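Local coordinates for mandelate racemase/muconate lactonizing enzyme-like protein (Rubrobacter xylanophilus DSM 9941, PDB 3CYJ) that belongs to the enolase superfamily, pairing an N-terminal capping domain with a TIM-type barrel, and carries a sodium ion in its barrel domain, at residues 126-132 with 307-313; 143-149 with 176-180; 257-262 with 286-292. The contacts are given in a common frame with arbitrary orientation. Residues are numbered along the deposited sequence.

In the fold
The three contacts lie around the TIM-type barrel of an enolase-superfamily protein. Along the chain, contact 1 closes the widest loop, beside the seam where the first barrel strand, 132-137, pairs with the last, 313-319. Contacts 2 and 3 are nested inside that loop, one after the other, and pack the outer helical layer: 145-157 with 174-185, and 254-261 with 283-290. Contacts 1 and 3 have centres about 18 Å apart and touch where S312 packs on C287 and R288; both also lie at the interface with a second subunit, so barrel packing and assembly meet there. Contact 2, its centre about 34 Å from each of the others, touches no other chain.

Contact 1. Residues 126-132 with 307-313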
ATOM      1  N   PRO A 126      17.605 -27.061  21.140  1.00 43.11           N
ATOM      2  CA  PRO A 126      16.301 -27.622  20.797  1.00 43.54           C
ATOM      3  C   PRO A 126      16.470 -28.409  19.509  1.00 43.94           C
ATOM      4  O   PRO A 126      17.001 -27.892  18.542  1.00 45.20           O
ATOM      5  CB  PRO A 126      15.450 -26.377  20.527  1.00 43.45           C
ATOM      6  CG  PRO A 126      16.043 -25.351  21.428  1.00 43.57           C
ATOM      7  CD  PRO A 126      17.543 -25.592  21.272  1.00 43.36           C
ATOM      8  N   ARG A 127      16.075 -29.661  19.471  1.00 43.10           N
ATOM      9  CA  ARG A 127      16.452 -30.434  18.317  1.00 42.34           C
ATOM     10  C   ARG A 127      15.228 -30.948  17.558  1.00 42.41           C
ATOM     11  O   ARG A 127      14.381 -31.650  18.117  1.00 41.70           O
ATOM     12  CB  ARG A 127      17.413 -31.562  18.742  1.00 42.03           C
ATOM     13  CG  ARG A 127      17.976 -32.362  17.566  1.00 42.53           C
ATOM     14  CD  ARG A 127      19.137 -33.254  17.973  1.00 40.61           C
ATOM     15  NE  ARG A 127      19.750 -33.804  16.772  1.00 39.90           N
ATOM     16  CZ  ARG A 127      20.816 -34.612  16.782  1.00 43.18           C
ATOM     17  NH1 ARG A 127      21.337 -34.978  17.956  1.00 40.05           N
ATOM     18  NH2 ARG A 127      21.335 -35.072  15.634  1.00 40.16           N
ATOM     19  N   PHE A 128      15.173 -30.601  16.270  1.00 42.53           N
ATOM     20  CA  PHE A 128      14.112 -31.018  15.350  1.00 41.98           C
ATOM     21  C   PHE A 128      14.611 -32.134  14.453  1.00 42.91           C
ATOM     22  O   PHE A 128      13.811 -32.969  14.051  1.00 44.47           O
ATOM     23  CB  PHE A 128      13.682 -29.857  14.415  1.00 42.66           C
ATOM     24  CG  PHE A 128      12.800 -28.800  15.076  1.00 38.90           C
ATOM     25  CD1 PHE A 128      11.413 -28.982  15.195  1.00 38.26           C
ATOM     26  CD2 PHE A 128      13.354 -27.644  15.554  1.00 36.32           C
ATOM     27  CE1 PHE A 128      10.607 -28.018  15.798  1.00 37.78           C
ATOM     28  CE2 PHE A 128      12.563 -26.644  16.172  1.00 36.88           C
ATOM     29  CZ  PHE A 128      11.192 -26.834  16.294  1.00 37.70           C
ATOM     30  N   HIS A 129      15.894 -32.135  14.086  1.00 42.11           N
ATOM     31  CA  HIS A 129      16.399 -33.046  13.069  1.00 42.91           C
ATOM     32  C   HIS A 129      17.537 -33.917  13.577  1.00 44.45           C
ATOM     33  O   HIS A 129      18.438 -33.427  14.327  1.00 43.72           O
ATOM     34  CB  HIS A 129      16.908 -32.302  11.820  1.00 43.01           C
ATOM     35  CG  HIS A 129      15.994 -31.209  11.336  1.00 45.37           C
ATOM     36  ND1 HIS A 129      14.718 -31.454  10.848  1.00 44.67           N
ATOM     37  CD2 HIS A 129      16.166 -29.864  11.296  1.00 44.08           C
ATOM     38  CE1 HIS A 129      14.159 -30.305  10.515  1.00 47.90           C
ATOM     39  NE2 HIS A 129      15.011 -29.324  10.793  1.00 46.39           N
ATOM     40  N   ALA A 130      17.525 -35.192  13.141  1.00 44.95           N
ATOM     41  CA  ALA A 130      18.595 -36.154  13.480  1.00 45.71           C
ATOM     42  C   ALA A 130      19.830 -35.953  12.601  1.00 46.61           C
ATOM     43  O   ALA A 130      20.938 -35.891  13.082  1.00 47.44           O
ATOM     44  CB  ALA A 130      18.074 -37.583  13.324  1.00 45.86           C
ATOM     45  N   GLU A 131      19.633 -35.884  11.289  1.00 47.25           N
ATOM     46  CA  GLU A 131      20.651 -35.352  10.411  1.00 47.15           C
ATOM     47  C   GLU A 131      20.073 -34.237   9.520  1.00 46.44           C
ATOM     48  O   GLU A 131      18.871 -33.972   9.554  1.00 45.68           O
ATOM     49  CB  GLU A 131      21.273 -36.455   9.563  1.00 47.20           C
ATOM     50  CG  GLU A 131      20.268 -37.302   8.823  1.00 48.90           C
ATOM     51  CD  GLU A 131      20.965 -38.261   7.868  1.00 52.26           C
ATOM     52  OE1 GLU A 131      22.165 -38.547   8.073  1.00 52.52           O
ATOM     53  OE2 GLU A 131      20.325 -38.713   6.895  1.00 53.45           O
ATOM     54  N   VAL A 132      20.931 -33.609   8.703  1.00 45.09           N
ATOM     55  CA  VAL A 132      20.513 -32.467   7.882  1.00 44.01           C
ATOM     56  C   VAL A 132      21.025 -32.597   6.469  1.00 43.08           C
ATOM     57  O   VAL A 132      22.206 -32.943   6.257  1.00 44.16           O
ATOM     58  CB  VAL A 132      21.010 -31.116   8.484  1.00 44.44           C
ATOM     59  CG1 VAL A 132      20.318 -30.841   9.764  1.00 44.90           C
ATOM     60  CG2 VAL A 132      22.528 -31.110   8.707  1.00 45.17           C
ATOM     61  N   CYS A 307      22.013 -26.345  12.553  1.00 42.38           N
ATOM     62  CA  CYS A 307      20.850 -26.519  11.694  1.00 42.42           C
ATOM     63  C   CYS A 307      19.901 -27.626  12.146  1.00 42.40           C
ATOM     64  O   CYS A 307      18.787 -27.723  11.630  1.00 42.20           O
ATOM     65  CB  CYS A 307      21.318 -26.798  10.283  1.00 43.19           C
ATOM     66  SG  CYS A 307      21.769 -25.314   9.377  1.00 45.97           S
ATOM     67  N   CYS A 308      20.327 -28.448  13.114  1.00 42.22           N
ATOM     68  CA  CYS A 308      19.461 -29.511  13.640  1.00 41.92           C
ATOM     69  C   CYS A 308      18.388 -28.844  14.467  1.00 40.83           C
ATOM     70  O   CYS A 308      17.326 -29.406  14.763  1.00 40.06           O
ATOM     71  CB  CYS A 308      20.260 -30.544  14.448  1.00 41.64           C
ATOM     72  SG  CYS A 308      21.173 -31.711  13.339  1.00 44.79           S
ATOM     73  N   ALA A 309      18.658 -27.606  14.817  1.00 39.19           N
ATOM     74  CA  ALA A 309      17.732 -26.899  15.705  1.00 39.38           C
ATOM     75  C   ALA A 309      16.695 -26.041  14.948  1.00 39.56           C
ATOM     76  O   ALA A 309      15.871 -25.357  15.573  1.00 39.91           O
ATOM     77  CB  ALA A 309      18.511 -26.045  16.672  1.00 37.69           C
ATOM     78  N   VAL A 310      16.788 -26.038  13.614  1.00 39.20           N
ATOM     79  CA  VAL A 310      16.007 -25.129  12.751  1.00 39.06           C
ATOM     80  C   VAL A 310      14.933 -25.939  12.027  1.00 39.20           C
ATOM     81  O   VAL A 310      15.254 -26.759  11.170  1.00 40.04           O
ATOM     82  CB  VAL A 310      16.965 -24.354  11.744  1.00 39.03           C
ATOM     83  CG1 VAL A 310      16.196 -23.447  10.752  1.00 34.69           C
ATOM     84  CG2 VAL A 310      17.979 -23.540  12.539  1.00 36.24           C
ATOM     85  N   GLU A 311      13.679 -25.776  12.421  1.00 39.41           N
ATOM     86  CA  GLU A 311      12.613 -26.536  11.796  1.00 40.96           C
ATOM     87  C   GLU A 311      12.467 -26.277  10.290  1.00 41.78           C
ATOM     88  O   GLU A 311      12.289 -27.201   9.465  1.00 41.45           O
ATOM     89  CB  GLU A 311      11.276 -26.267  12.486  1.00 41.12           C
ATOM     90  CG  GLU A 311      10.290 -27.341  12.026  1.00 44.06           C
ATOM     91  CD  GLU A 311       8.884 -27.137  12.536  1.00 47.23           C
ATOM     92  OE1 GLU A 311       8.622 -26.066  13.156  1.00 42.27           O
ATOM     93  OE2 GLU A 311       8.054 -28.050  12.263  1.00 46.68           O
ATOM     94  N   SER A 312      12.541 -25.003   9.929  1.00 42.36           N
ATOM     95  CA  SER A 312      12.316 -24.595   8.537  1.00 43.27           C
ATOM     96  C   SER A 312      13.503 -24.920   7.589  1.00 42.73           C
ATOM     97  O   SER A 312      13.484 -24.569   6.406  1.00 40.68           O
ATOM     98  CB  SER A 312      11.884 -23.115   8.468  1.00 42.47           C
ATOM     99  OG  SER A 312      12.805 -22.338   9.175  1.00 47.31           O
ATOM    100  N   LEU A 313      14.506 -25.648   8.095  1.00 43.22           N
ATOM    101  CA  LEU A 313      15.652 -26.055   7.238  1.00 43.06           C
ATOM    102  C   LEU A 313      15.291 -26.831   5.949  1.00 42.99           C
ATOM    103  O   LEU A 313      14.647 -27.888   5.997  1.00 43.02           O
ATOM    104  CB  LEU A 313      16.683 -26.847   8.050  1.00 42.73           C
ATOM    105  CG  LEU A 313      17.953 -27.189   7.267  1.00 43.48           C
ATOM    106  CD1 LEU A 313      18.962 -26.031   7.150  1.00 41.65           C
ATOM    107  CD2 LEU A 313      18.589 -28.387   7.884  1.00 42.80           C
TER
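This is a loop-to-loop contact just ahead of the two strands, 132-137 and 313-319, that pair where the barrel closes. The carbonyl of C308, in a short 3-10 segment, accepts two backbone hydrogen bonds, F128 N to C308 O at 2.9 Å and H129 N to C308 O at 3.2 Å. The H129 ring reaches into the type I turn V310-L313, where H129 NE2 donates to V310 O at 2.6 Å. One face of the F128 ring is covered by E311, whose CB makes a CH-pi contact 3.6 Å from the ring centroid. V132 adds apolar packing, with V132 CG1 3.5 Å from L313 CD2 and 3.8 Å from C308 SG. R127 runs forward along its own loop, R127 NE bonding H129 O at 2.8 Å, and forms a salt bridge with D123. E311 pairs with R282 of a second subunit, while D284 of helix 283-290 holds the turn through E311 N and S312 OG, and strand 294-296 packs beneath V310 and L313.

Contact 2. Residues 143-149 with 176-180; sequences YPLRRLQ and ERVRA
Residues 145-149 form the first part of a helix, with P144 at its N-cap position (phi/psi -65/163) and Y143 in a polyproline-II-like conformation before it (-64/129). Residues 176-180 are helical throughout, within helix 174-185. The two are successive outer helices of the TIM-type barrel, joined through strand 162-166 as in beta-alpha repeats, and they point the same general way, 39° apart: the axes of the short segments approach to 9.9 Å and cross at -39°. CA atoms are nearest at L145-R177 (6.5 Å) and Q149-A180 (6.6 Å), so the register advances along both helices together.

R177 dominates the interface. In the conformer given, of two deposited, chi1 is m, chi2 t, chi3 p and chi4 84°; its guanidinium bends across to the start of the first helix and holds the Y143 carbonyl from two nitrogens, R177 NH1 to Y143 O at 2.6 Å and R177 NH2 to Y143 O at 2.8 Å, with the oxygen near the guanidinium plane. L148 (t, p) points toward the second helix and lays CD2 over one guanidinium face, L148 CD2 being 3.9 Å from R177 NH2; it also packs on M165 of strand 162-166. L145, off-well (chi1 -101°, chi2 12°), brings CD1 to 3.7 Å from R177 CG, and its CG lies 4.3 Å from A180 CB. A180 directs its CB at the first helix. One turn on from L145, Q149 (m, t, chi3 -62°) extends its amide so that Q149 NE2 donates to the backbone A180 O at 2.9 Å.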
ATOM      1  N   TYR A 143      36.908 -21.813 -12.848  1.00 45.34           N
ATOM      2  CA  TYR A 143      37.132 -23.201 -13.276  1.00 45.92           C
ATOM      3  C   TYR A 143      36.997 -23.389 -14.790  1.00 47.45           C
ATOM      4  O   TYR A 143      35.958 -23.022 -15.393  1.00 48.83           O
ATOM      5  CB  TYR A 143      36.124 -24.139 -12.632  1.00 44.90           C
ATOM      6  CG  TYR A 143      36.407 -24.501 -11.204  1.00 43.66           C
ATOM      7  CD1 TYR A 143      37.458 -23.929 -10.509  1.00 45.07           C
ATOM      8  CD2 TYR A 143      35.586 -25.390 -10.529  1.00 43.04           C
ATOM      9  CE1 TYR A 143      37.707 -24.273  -9.161  1.00 43.58           C
ATOM     10  CE2 TYR A 143      35.827 -25.734  -9.219  1.00 41.10           C
ATOM     11  CZ  TYR A 143      36.873 -25.172  -8.535  1.00 42.67           C
ATOM     12  OH  TYR A 143      37.069 -25.539  -7.201  1.00 45.20           O
ATOM     13  N   PRO A 144      38.002 -24.021 -15.418  1.00 47.57           N
ATOM     14  CA  PRO A 144      37.683 -24.457 -16.788  1.00 47.61           C
ATOM     15  C   PRO A 144      36.587 -25.520 -16.723  1.00 47.62           C
ATOM     16  O   PRO A 144      36.359 -26.083 -15.664  1.00 46.61           O
ATOM     17  CB  PRO A 144      39.020 -25.049 -17.304  1.00 47.79           C
ATOM     18  CG  PRO A 144      40.098 -24.544 -16.311  1.00 47.79           C
ATOM     19  CD  PRO A 144      39.349 -24.427 -14.982  1.00 47.14           C
ATOM     20  N   LEU A 145      35.936 -25.783 -17.856  1.00 48.57           N
ATOM     21  CA  LEU A 145      34.771 -26.691 -17.970  1.00 49.74           C
ATOM     22  C   LEU A 145      34.929 -28.108 -17.370  1.00 50.47           C
ATOM     23  O   LEU A 145      34.032 -28.603 -16.680  1.00 50.42           O
ATOM     24  CB  LEU A 145      34.444 -26.834 -19.444  1.00 49.77           C
ATOM     25  CG  LEU A 145      33.329 -26.097 -20.161  1.00 52.20           C
ATOM     26  CD1 LEU A 145      32.726 -24.966 -19.357  1.00 53.85           C
ATOM     27  CD2 LEU A 145      33.856 -25.626 -21.495  1.00 54.05           C
ATOM     28  N   ARG A 146      36.084 -28.735 -17.625  1.00 51.01           N
ATOM     29  CA  ARG A 146      36.438 -30.070 -17.104  1.00 50.86           C
ATOM     30  C   ARG A 146      36.483 -30.072 -15.596  1.00 49.95           C
ATOM     31  O   ARG A 146      35.974 -30.998 -14.955  1.00 50.72           O
ATOM     32  CB  ARG A 146      37.804 -30.591 -17.666  1.00 50.41           C
ATOM     33  N   ARG A 147      37.096 -29.045 -15.017  1.00 49.07           N
ATOM     34  CA  ARG A 147      37.275 -29.031 -13.585  1.00 48.14           C
ATOM     35  C   ARG A 147      35.909 -28.754 -12.874  1.00 47.59           C
ATOM     36  O   ARG A 147      35.612 -29.296 -11.787  1.00 46.50           O
ATOM     37  CB  ARG A 147      38.400 -28.063 -13.197  1.00 48.70           C
ATOM     38  CG  ARG A 147      38.155 -27.309 -11.922  1.00 51.31           C
ATOM     39  CD  ARG A 147      39.362 -26.965 -11.100  1.00 57.82           C
ATOM     40  NE  ARG A 147      40.654 -27.055 -11.757  1.00 61.04           N
ATOM     41  CZ  ARG A 147      41.721 -27.513 -11.117  1.00 62.95           C
ATOM     42  NH1 ARG A 147      42.887 -27.600 -11.735  1.00 63.67           N
ATOM     43  NH2 ARG A 147      41.600 -27.904  -9.846  1.00 61.58           N
ATOM     44  N   LEU A 148      35.084 -27.943 -13.518  1.00 46.30           N
ATOM     45  CA  LEU A 148      33.704 -27.717 -13.071  1.00 46.37           C
ATOM     46  C   LEU A 148      32.912 -29.043 -13.121  1.00 45.98           C
ATOM     47  O   LEU A 148      32.252 -29.436 -12.155  1.00 45.66           O
ATOM     48  CB  LEU A 148      33.069 -26.632 -13.958  1.00 44.92           C
ATOM     49  CG  LEU A 148      31.554 -26.418 -13.893  1.00 46.85           C
ATOM     50  CD1 LEU A 148      31.132 -25.861 -12.498  1.00 42.75           C
ATOM     51  CD2 LEU A 148      31.057 -25.493 -15.033  1.00 42.29           C
ATOM     52  N   GLN A 149      33.001 -29.760 -14.243  1.00 46.36           N
ATOM     53  CA  GLN A 149      32.321 -31.059 -14.356  1.00 45.87           C
ATOM     54  C   GLN A 149      32.787 -32.084 -13.330  1.00 45.54           C
ATOM     55  O   GLN A 149      31.989 -32.839 -12.811  1.00 45.08           O
ATOM     56  CB  GLN A 149      32.517 -31.626 -15.754  1.00 46.67           C
ATOM     57  CG  GLN A 149      31.847 -30.847 -16.825  1.00 46.78           C
ATOM     58  CD  GLN A 149      31.851 -31.599 -18.155  1.00 53.37           C
ATOM     59  OE1 GLN A 149      32.902 -31.875 -18.699  1.00 54.29           O
ATOM     60  NE2 GLN A 149      30.655 -31.908 -18.689  1.00 53.06           N
ATOM     61  N   GLU A 176      26.973 -22.416 -21.939  1.00 46.25           N
ATOM     62  CA  GLU A 176      27.697 -23.689 -21.987  1.00 47.08           C
ATOM     63  C   GLU A 176      28.217 -24.201 -20.662  1.00 46.03           C
ATOM     64  O   GLU A 176      28.315 -25.414 -20.487  1.00 46.81           O
ATOM     65  CB  GLU A 176      28.742 -23.781 -23.099  1.00 47.52           C
ATOM     66  CG  GLU A 176      29.874 -22.838 -23.007  1.00 54.98           C
ATOM     67  CD  GLU A 176      30.995 -23.181 -24.039  1.00 62.95           C
ATOM     68  OE1 GLU A 176      31.701 -22.231 -24.469  1.00 65.88           O
ATOM     69  OE2 GLU A 176      31.159 -24.386 -24.420  1.00 64.42           O
ATOM     70  N   ARG A 177      28.522 -23.315 -19.707  1.00 44.83           N
ATOM     71  CA  ARG A 177      28.963 -23.787 -18.406  0.50 44.57           C
ATOM     72  C   ARG A 177      27.823 -24.506 -17.693  1.00 44.82           C
ATOM     73  O   ARG A 177      28.038 -25.545 -17.096  1.00 44.72           O
ATOM     74  CB  ARG A 177      29.555 -22.648 -17.563  0.50 44.82           C
ATOM     75  CG  ARG A 177      30.793 -22.008 -18.201  0.50 43.00           C
ATOM     76  CD  ARG A 177      31.432 -20.933 -17.343  0.50 39.58           C
ATOM     77  NE  ARG A 177      31.890 -21.420 -16.039  0.50 38.75           N
ATOM     78  CZ  ARG A 177      33.065 -22.009 -15.814  0.50 36.81           C
ATOM     79  NH1 ARG A 177      33.915 -22.211 -16.834  0.50 35.18           N
ATOM     80  NH2 ARG A 177      33.384 -22.399 -14.566  0.50 29.73           N
ATOM     81  N   VAL A 178      26.596 -23.979 -17.777  1.00 45.07           N
ATOM     82  CA  VAL A 178      25.460 -24.678 -17.149  1.00 46.27           C
ATOM     83  C   VAL A 178      25.063 -25.965 -17.894  1.00 47.32           C
ATOM     84  O   VAL A 178      24.720 -26.965 -17.273  1.00 47.49           O
ATOM     85  CB  VAL A 178      24.187 -23.784 -16.910  1.00 45.97           C
ATOM     86  CG1 VAL A 178      24.489 -22.667 -15.907  1.00 46.74           C
ATOM     87  CG2 VAL A 178      23.641 -23.203 -18.197  1.00 45.36           C
ATOM     88  N   ARG A 179      25.134 -25.935 -19.225  1.00 48.29           N
ATOM     89  CA  ARG A 179      24.936 -27.145 -20.036  1.00 48.92           C
ATOM     90  C   ARG A 179      25.939 -28.243 -19.714  1.00 48.68           C
ATOM     91  O   ARG A 179      25.548 -29.396 -19.582  1.00 49.02           O
ATOM     92  CB  ARG A 179      24.907 -26.808 -21.527  1.00 48.51           C
ATOM     93  CG  ARG A 179      23.523 -26.220 -21.894  1.00 51.22           C
ATOM     94  CD  ARG A 179      23.324 -26.078 -23.384  1.00 57.42           C
ATOM     95  NE  ARG A 179      24.429 -25.317 -23.949  1.00 60.93           N
ATOM     96  CZ  ARG A 179      24.289 -24.099 -24.481  1.00 63.01           C
ATOM     97  NH1 ARG A 179      23.049 -23.538 -24.513  1.00 57.86           N
ATOM     98  NH2 ARG A 179      25.381 -23.471 -24.989  1.00 58.81           N
ATOM     99  N   ALA A 180      27.206 -27.862 -19.541  1.00 48.68           N
ATOM    100  CA  ALA A 180      28.281 -28.773 -19.108  1.00 49.08           C
ATOM    101  C   ALA A 180      28.064 -29.359 -17.727  1.00 49.74           C
ATOM    102  O   ALA A 180      28.352 -30.545 -17.474  1.00 51.05           O
ATOM    103  CB  ALA A 180      29.665 -28.064 -19.148  1.00 48.98           C
TER

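Contact 3. Residues 257-262 with 286-292; sequences LHDLAG and ICRGHQI
Two neighbouring outer helices of the TIM-type barrel, 254-261 and 283-290, pack in the same general direction, the axes of the short segments approaching to 10.1 Å and crossing at -34°. H258-I286 (CA atoms 6.3 Å apart) and A261-H290 (6.6 Å) set the register. A261 CB makes a CH-pi contact over the face of the H290 ring, 3.5 Å from its centroid and 9° off the normal. H290 (chi1 m, chi2 83°) is held by H290 ND1 to I286 O at 3.1 Å, and H258 (chi1 t, chi2 -90°) brings CD2 to 3.4 Å from H290 CE1. A water lies 2.8 Å from H258 O and 3.2 Å from H290 NE2. A261 CB also meets I286 CG2 and I292 CD1, each at 3.8 Å. A Schellman motif ends the second helix: Q291 has positive phi (61/43), and I292 N bonds C287 O at 3.0 Å. Beneath, L257, L260, C287 and I292 rest on L267 of strand 266-269; outside, H258 and H290 meet H290 and H258 of a second subunit.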
ATOM      1  N   LEU A 257      16.503  -9.429   8.320  1.00 48.35           N
ATOM      2  CA  LEU A 257      15.990 -10.753   7.924  1.00 48.07           C
ATOM      3  C   LEU A 257      14.484 -10.719   7.692  1.00 47.66           C
ATOM      4  O   LEU A 257      13.981 -11.268   6.701  1.00 46.56           O
ATOM      5  CB  LEU A 257      16.350 -11.811   8.951  1.00 47.59           C
ATOM      6  CG  LEU A 257      17.804 -12.261   8.870  1.00 50.55           C
ATOM      7  CD1 LEU A 257      18.032 -13.428   9.804  1.00 53.42           C
ATOM      8  CD2 LEU A 257      18.278 -12.614   7.434  1.00 50.53           C
ATOM      9  N   HIS A 258      13.788 -10.017   8.582  1.00 46.78           N
ATOM     10  CA  HIS A 258      12.373  -9.801   8.438  1.00 47.30           C
ATOM     11  C   HIS A 258      11.988  -9.033   7.144  1.00 46.90           C
ATOM     12  O   HIS A 258      10.971  -9.324   6.520  1.00 46.19           O
ATOM     13  CB  HIS A 258      11.852  -9.055   9.674  1.00 47.71           C
ATOM     14  CG  HIS A 258      10.453  -8.571   9.521  1.00 51.23           C
ATOM     15  ND1 HIS A 258      10.156  -7.327   9.006  1.00 57.04           N
ATOM     16  CD2 HIS A 258       9.260  -9.182   9.746  1.00 55.46           C
ATOM     17  CE1 HIS A 258       8.838  -7.180   8.943  1.00 60.22           C
ATOM     18  NE2 HIS A 258       8.271  -8.295   9.378  1.00 59.07           N
ATOM     19  N   ASP A 259      12.760  -8.000   6.785  1.00 47.19           N
ATOM     20  CA  ASP A 259      12.546  -7.319   5.503  1.00 46.89           C
ATOM     21  C   ASP A 259      12.870  -8.277   4.349  1.00 45.41           C
ATOM     22  O   ASP A 259      12.098  -8.395   3.414  1.00 45.82           O
ATOM     23  CB  ASP A 259      13.385  -6.053   5.390  1.00 47.96           C
ATOM     24  CG  ASP A 259      12.895  -4.903   6.343  1.00 51.84           C
ATOM     25  OD1 ASP A 259      11.694  -4.892   6.752  1.00 52.39           O
ATOM     26  OD2 ASP A 259      13.741  -4.020   6.678  1.00 55.02           O
ATOM     27  N   LEU A 260      13.992  -8.984   4.421  1.00 43.28           N
ATOM     28  CA  LEU A 260      14.338  -9.935   3.342  1.00 42.21           C
ATOM     29  C   LEU A 260      13.285 -11.032   3.156  1.00 40.83           C
ATOM     30  O   LEU A 260      12.965 -11.345   2.030  1.00 40.03           O
ATOM     31  CB  LEU A 260      15.680 -10.597   3.613  1.00 41.95           C
ATOM     32  CG  LEU A 260      16.354 -11.267   2.431  1.00 44.26           C
ATOM     33  CD1 LEU A 260      16.522 -10.251   1.302  1.00 42.26           C
ATOM     34  CD2 LEU A 260      17.721 -11.824   2.842  1.00 43.18           C
ATOM     35  N   ALA A 261      12.736 -11.576   4.266  1.00 39.87           N
ATOM     36  CA  ALA A 261      11.754 -12.660   4.210  1.00 40.00           C
ATOM     37  C   ALA A 261      10.577 -12.267   3.346  1.00 40.47           C
ATOM     38  O   ALA A 261       9.983 -13.107   2.702  1.00 42.66           O
ATOM     39  CB  ALA A 261      11.294 -13.094   5.587  1.00 38.64           C
ATOM     40  N   GLY A 262      10.223 -10.994   3.285  1.00 40.99           N
ATOM     41  CA  GLY A 262       9.118 -10.602   2.395  1.00 39.51           C
ATOM     42  C   GLY A 262       9.475 -10.506   0.919  1.00 40.63           C
ATOM     43  O   GLY A 262       8.608 -10.137   0.126  1.00 40.66           O
ATOM     44  N   ILE A 286      11.411 -16.268  12.137  1.00 44.31           N
ATOM     45  CA  ILE A 286      11.210 -15.463  10.933  1.00 44.26           C
ATOM     46  C   ILE A 286      10.668 -16.312   9.809  1.00 43.12           C
ATOM     47  O   ILE A 286       9.717 -15.942   9.136  1.00 42.32           O
ATOM     48  CB  ILE A 286      12.474 -14.683  10.482  1.00 44.00           C
ATOM     49  CG1 ILE A 286      12.928 -13.703  11.577  1.00 44.68           C
ATOM     50  CG2 ILE A 286      12.189 -13.954   9.206  1.00 44.89           C
ATOM     51  CD1 ILE A 286      12.150 -12.492  11.637  1.00 44.89           C
ATOM     52  N   CYS A 287      11.280 -17.461   9.613  1.00 43.31           N
ATOM     53  CA  CYS A 287      10.918 -18.312   8.503  1.00 43.97           C
ATOM     54  C   CYS A 287       9.527 -18.933   8.647  1.00 45.16           C
ATOM     55  O   CYS A 287       8.784 -18.958   7.679  1.00 45.46           O
ATOM     56  CB  CYS A 287      11.980 -19.392   8.276  1.00 43.21           C
ATOM     57  SG  CYS A 287      13.457 -18.661   7.499  1.00 42.91           S
ATOM     58  N   ARG A 288       9.195 -19.478   9.815  1.00 46.12           N
ATOM     59  CA  ARG A 288       7.843 -20.043  10.014  1.00 47.55           C
ATOM     60  C   ARG A 288       6.774 -18.923   9.995  1.00 47.76           C
ATOM     61  O   ARG A 288       5.669 -19.113   9.455  1.00 48.26           O
ATOM     62  CB  ARG A 288       7.731 -20.847  11.336  1.00 48.06           C
ATOM     63  CG  ARG A 288       8.755 -21.950  11.594  1.00 50.30           C
ATOM     64  CD  ARG A 288       8.756 -22.993  10.491  1.00 59.12           C
ATOM     65  NE  ARG A 288       7.480 -23.675  10.324  1.00 65.23           N
ATOM     66  CZ  ARG A 288       6.701 -23.594   9.243  1.00 69.39           C
ATOM     67  NH1 ARG A 288       5.545 -24.271   9.212  1.00 72.33           N
ATOM     68  NH2 ARG A 288       7.053 -22.854   8.189  1.00 67.33           N
ATOM     69  N   GLY A 289       7.093 -17.760  10.579  1.00 46.66           N
ATOM     70  CA  GLY A 289       6.178 -16.606  10.525  1.00 46.60           C
ATOM     71  C   GLY A 289       5.827 -16.138   9.114  1.00 46.46           C
ATOM     72  O   GLY A 289       4.716 -15.691   8.867  1.00 46.33           O
ATOM     73  N   HIS A 290       6.782 -16.266   8.182  1.00 46.24           N
ATOM     74  CA  HIS A 290       6.609 -15.858   6.810  1.00 44.92           C
ATOM     75  C   HIS A 290       6.321 -17.042   5.887  1.00 45.31           C
ATOM     76  O   HIS A 290       6.050 -16.848   4.693  1.00 46.03           O
ATOM     77  CB  HIS A 290       7.868 -15.174   6.331  1.00 44.77           C
ATOM     78  CG  HIS A 290       7.980 -13.736   6.721  1.00 44.47           C
ATOM     79  ND1 HIS A 290       8.448 -13.327   7.956  1.00 46.35           N
ATOM     80  CD2 HIS A 290       7.746 -12.604   6.015  1.00 42.85           C
ATOM     81  CE1 HIS A 290       8.466 -12.006   8.008  1.00 45.91           C
ATOM     82  NE2 HIS A 290       8.059 -11.541   6.835  1.00 45.75           N
ATOM     83  N   GLN A 291       6.380 -18.259   6.430  1.00 45.34           N
ATOM     84  CA  GLN A 291       6.152 -19.504   5.674  1.00 46.38           C
ATOM     85  C   GLN A 291       7.117 -19.788   4.504  1.00 45.45           C
ATOM     86  O   GLN A 291       6.707 -20.288   3.424  1.00 45.75           O
ATOM     87  CB  GLN A 291       4.696 -19.586   5.148  1.00 47.19           C
ATOM     88  CG  GLN A 291       3.672 -19.483   6.217  1.00 53.05           C
ATOM     89  CD  GLN A 291       3.611 -20.748   6.971  1.00 60.26           C
ATOM     90  OE1 GLN A 291       3.190 -21.796   6.430  1.00 63.26           O
ATOM     91  NE2 GLN A 291       4.079 -20.704   8.218  1.00 61.01           N
ATOM     92  N   ILE A 292       8.402 -19.550   4.723  1.00 43.63           N
ATOM     93  CA  ILE A 292       9.358 -19.851   3.709  1.00 40.87           C
ATOM     94  C   ILE A 292      10.415 -20.789   4.293  1.00 40.06           C
ATOM     95  O   ILE A 292      10.728 -20.708   5.481  1.00 40.22           O
ATOM     96  CB  ILE A 292       9.995 -18.523   3.144  1.00 41.33           C
ATOM     97  CG1 ILE A 292      10.748 -17.738   4.241  1.00 40.49           C
ATOM     98  CG2 ILE A 292       8.926 -17.692   2.426  1.00 41.02           C
ATOM     99  CD1 ILE A 292      11.349 -16.448   3.798  1.00 36.11           C
TER
HETATM  100  O   HOH W   1       8.404  -8.626   5.508  1.00 60.59           O